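Local coordinates for beta-galactosidase (Streptococcus pneumoniae, PDB 4CU9), which probably hydrolyses terminal beta-linked galactose from glycans, the part present here being a carbohydrate-binding module of it, at residues 90-95 against 173-178. Numbering follows the deposited sequence.
With CA (calcium ion), chain C.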
ATOM      1  N   SER A  90      13.778 -12.482  -7.164  1.00 16.47           N
ATOM      2  CA  SER A  90      13.321 -13.472  -8.169  1.00 17.70           C
ATOM      3  C   SER A  90      11.806 -13.511  -8.317  1.00 16.99           C
ATOM      4  O   SER A  90      11.317 -13.665  -9.416  1.00 19.88           O
ATOM      5  CB  SER A  90      13.826 -14.887  -7.870  1.00 19.78           C
ATOM      6  OG  SER A  90      13.471 -15.235  -6.546  1.00 22.76           O
ATOM      7  N   GLY A  91      11.079 -13.306  -7.224  1.00 15.83           N
ATOM      8  CA  GLY A  91       9.641 -13.455  -7.220  1.00 14.95           C
ATOM      9  C   GLY A  91       8.851 -12.150  -7.335  1.00 14.17           C
ATOM     10  O   GLY A  91       7.643 -12.171  -7.681  1.00 14.11           O
ATOM     11  N   THR A  92       9.502 -11.029  -7.031  1.00 12.47           N
ATOM     12  CA  THR A  92       8.804  -9.769  -6.839  1.00 12.60           C
ATOM     13  C   THR A  92       9.444  -8.605  -7.570  1.00 11.97           C
ATOM     14  O   THR A  92      10.616  -8.694  -8.002  1.00 10.81           O
ATOM     15  CB  THR A  92       8.668  -9.416  -5.358  1.00 13.46           C
ATOM     16  OG1 THR A  92       9.951  -9.209  -4.768  1.00 13.57           O
ATOM     17  CG2 THR A  92       7.888 -10.509  -4.606  1.00 12.93           C
ATOM     18  N   ASP A  93       8.672  -7.512  -7.704  1.00 11.44           N
ATOM     19  CA  ASP A  93       9.140  -6.316  -8.353  1.00 10.61           C
ATOM     20  C   ASP A  93       8.214  -5.155  -8.046  1.00 10.23           C
ATOM     21  O   ASP A  93       7.148  -5.335  -7.413  1.00  9.62           O
ATOM     22  CB  ASP A  93       9.216  -6.531  -9.872  1.00 11.58           C
ATOM     23  CG  ASP A  93      10.176  -5.554 -10.606  1.00 11.13           C
ATOM     24  OD1 ASP A  93      10.713  -4.596 -10.032  1.00 10.44           O
ATOM     25  OD2 ASP A  93      10.400  -5.785 -11.790  1.00 11.88           O
ATOM     26  N   ALA A  94       8.627  -3.982  -8.528  1.00  9.63           N
ATOM     27  CA  ALA A  94       7.727  -2.857  -8.724  1.00  9.65           C
ATOM     28  C   ALA A  94       6.573  -3.334  -9.622  1.00  9.86           C
ATOM     29  O   ALA A  94       6.707  -4.313 -10.348  1.00  9.42           O
ATOM     30  CB  ALA A  94       8.449  -1.682  -9.391  1.00  9.88           C
ATOM     31  N   PRO A  95       5.427  -2.632  -9.577  1.00  9.39           N
ATOM     32  CA  PRO A  95       4.297  -3.064 -10.363  1.00  9.75           C
ATOM     33  C   PRO A  95       4.374  -2.534 -11.800  1.00 10.78           C
ATOM     34  O   PRO A  95       5.141  -1.599 -12.073  1.00 11.40           O
ATOM     35  CB  PRO A  95       3.111  -2.403  -9.651  1.00  9.51           C
ATOM     36  CG  PRO A  95       3.700  -1.160  -9.007  1.00  9.25           C
ATOM     37  CD  PRO A  95       5.084  -1.545  -8.640  1.00  9.66           C
ATOM     38  N   GLY A 173       4.502 -11.247  -7.567  1.00 12.87           N
ATOM     39  CA  GLY A 173       3.963 -10.270  -6.655  1.00 11.90           C
ATOM     40  C   GLY A 173       4.639  -8.921  -6.777  1.00 11.40           C
ATOM     41  O   GLY A 173       5.559  -8.711  -7.589  1.00 10.62           O
ATOM     42  N   VAL A 174       4.133  -8.010  -5.977  1.00 10.68           N
ATOM     43  CA  VAL A 174       4.718  -6.670  -5.815  1.00 10.30           C
ATOM     44  C   VAL A 174       5.457  -6.647  -4.493  1.00  9.86           C
ATOM     45  O   VAL A 174       5.031  -7.288  -3.502  1.00  9.27           O
ATOM     46  CB  VAL A 174       3.623  -5.565  -5.860  1.00 10.27           C
ATOM     47  CG1 VAL A 174       4.203  -4.138  -5.692  1.00 10.07           C
ATOM     48  CG2 VAL A 174       2.837  -5.663  -7.150  1.00 10.00           C
ATOM     49  N   ALA A 175       6.568  -5.906  -4.452  1.00  9.71           N
ATOM     50  CA  ALA A 175       7.334  -5.741  -3.233  1.00  9.85           C
ATOM     51  C   ALA A 175       7.668  -4.281  -2.946  1.00  9.86           C
ATOM     52  O   ALA A 175       7.998  -3.507  -3.870  1.00  9.86           O
ATOM     53  CB  ALA A 175       8.615  -6.573  -3.287  1.00  9.86           C
ATOM     54  N   MET A 176       7.515  -3.887  -1.687  1.00 10.57           N
ATOM     55  CA  MET A 176       7.775  -2.524  -1.265  1.00 11.66           C
ATOM     56  C   MET A 176       8.469  -2.454   0.053  1.00 12.66           C
ATOM     57  O   MET A 176       8.184  -3.240   0.986  1.00 12.95           O
ATOM     58  CB  MET A 176       6.488  -1.666  -1.138  1.00 12.82           C
ATOM     59  CG  MET A 176       5.605  -1.608  -2.346  1.00 13.31           C
ATOM     60  SD  MET A 176       4.231  -0.429  -2.200  1.00 14.99           S
ATOM     61  CE  MET A 176       5.056   1.124  -2.280  1.00 15.40           C
ATOM     62  N   ILE A 177       9.346  -1.459   0.145  1.00 11.88           N
ATOM     63  CA  ILE A 177      10.092  -1.206   1.367  1.00 12.44           C
ATOM     64  C   ILE A 177       9.499  -0.063   2.180  1.00 11.97           C
ATOM     65  O   ILE A 177       9.645  -0.038   3.388  1.00 12.38           O
ATOM     66  CB  ILE A 177      11.567  -0.928   1.007  1.00 13.05           C
ATOM     67  CG1 ILE A 177      12.208  -2.228   0.534  1.00 14.68           C
ATOM     68  CG2 ILE A 177      12.355  -0.349   2.171  1.00 14.27           C
ATOM     69  CD1 ILE A 177      13.446  -1.988  -0.319  1.00 15.76           C
ATOM     70  N   GLU A 178       8.897   0.908   1.501  1.00 11.24           N
ATOM     71  CA  GLU A 178       8.279   2.021   2.179  1.00 11.49           C
ATOM     72  C   GLU A 178       7.197   2.652   1.320  1.00 11.42           C
ATOM     73  O   GLU A 178       7.293   2.701   0.096  1.00 10.87           O
ATOM     74  CB  GLU A 178       9.324   3.066   2.612  1.00 11.26           C
ATOM     75  CG  GLU A 178       8.828   4.069   3.651  1.00 12.41           C
ATOM     76  CD  GLU A 178       8.766   3.540   5.072  1.00 12.51           C
ATOM     77  OE1 GLU A 178       9.193   2.379   5.342  1.00 13.45           O
ATOM     78  OE2 GLU A 178       8.307   4.300   5.954  1.00 12.24           O
TER
HETATM   79 CA    CA C2999      10.058   0.336   5.621  1.00 12.54          CA
HETATM   80  O   HOH W   1       5.606  -7.042 -10.015  1.00 13.92           O
HETATM   81  O   HOH W   2      11.406  -1.538   5.758  1.00 12.39           O
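Asp93 and Val174 pair in parallel, the short strand 92-93 lying against strand 173-182 in the galactose-binding-like beta-sandwich fold of this carbohydrate-binding module. Ala175 N donates to Asp93 O at 3.1 Å, meeting it from above the carbonyl plane, 45° out of it, while the return bond from Asp93 N to Gly173 O is weak. Asp93 O also accepts a CA-H...O contact from Val174 CA at 3.2 Å. Ala175, a single methyl pointing toward 90-95, lets branched Thr92 come close, its CB 3.5 Å from Thr92 CB and 3.3 Å from Thr92 OG1. That hydroxyl stands between the backbone N and the carbonyl carbon (chi1 64°) and bonds to Asp89 OD1, which satisfies its polar end in a buried setting. Pro95 and Val174 suit their buried places with wholly apolar side chains, Pro95 CD 4.0 Å from Val174 CG1, and proline has no N-H needing a partner. The side chain of Asp93 leaves the backbone away from 173-178, and its OD2 forms a salt bridge with Lys168. Further along, a classic beta bulge at Ile177 and Glu178 faces His85; Tyr37 O, Asp42 O, Asp40 OD1 and a water complete the calcium site of Ile177 O and, at 2.2 Å from the ion, Glu178 OE1.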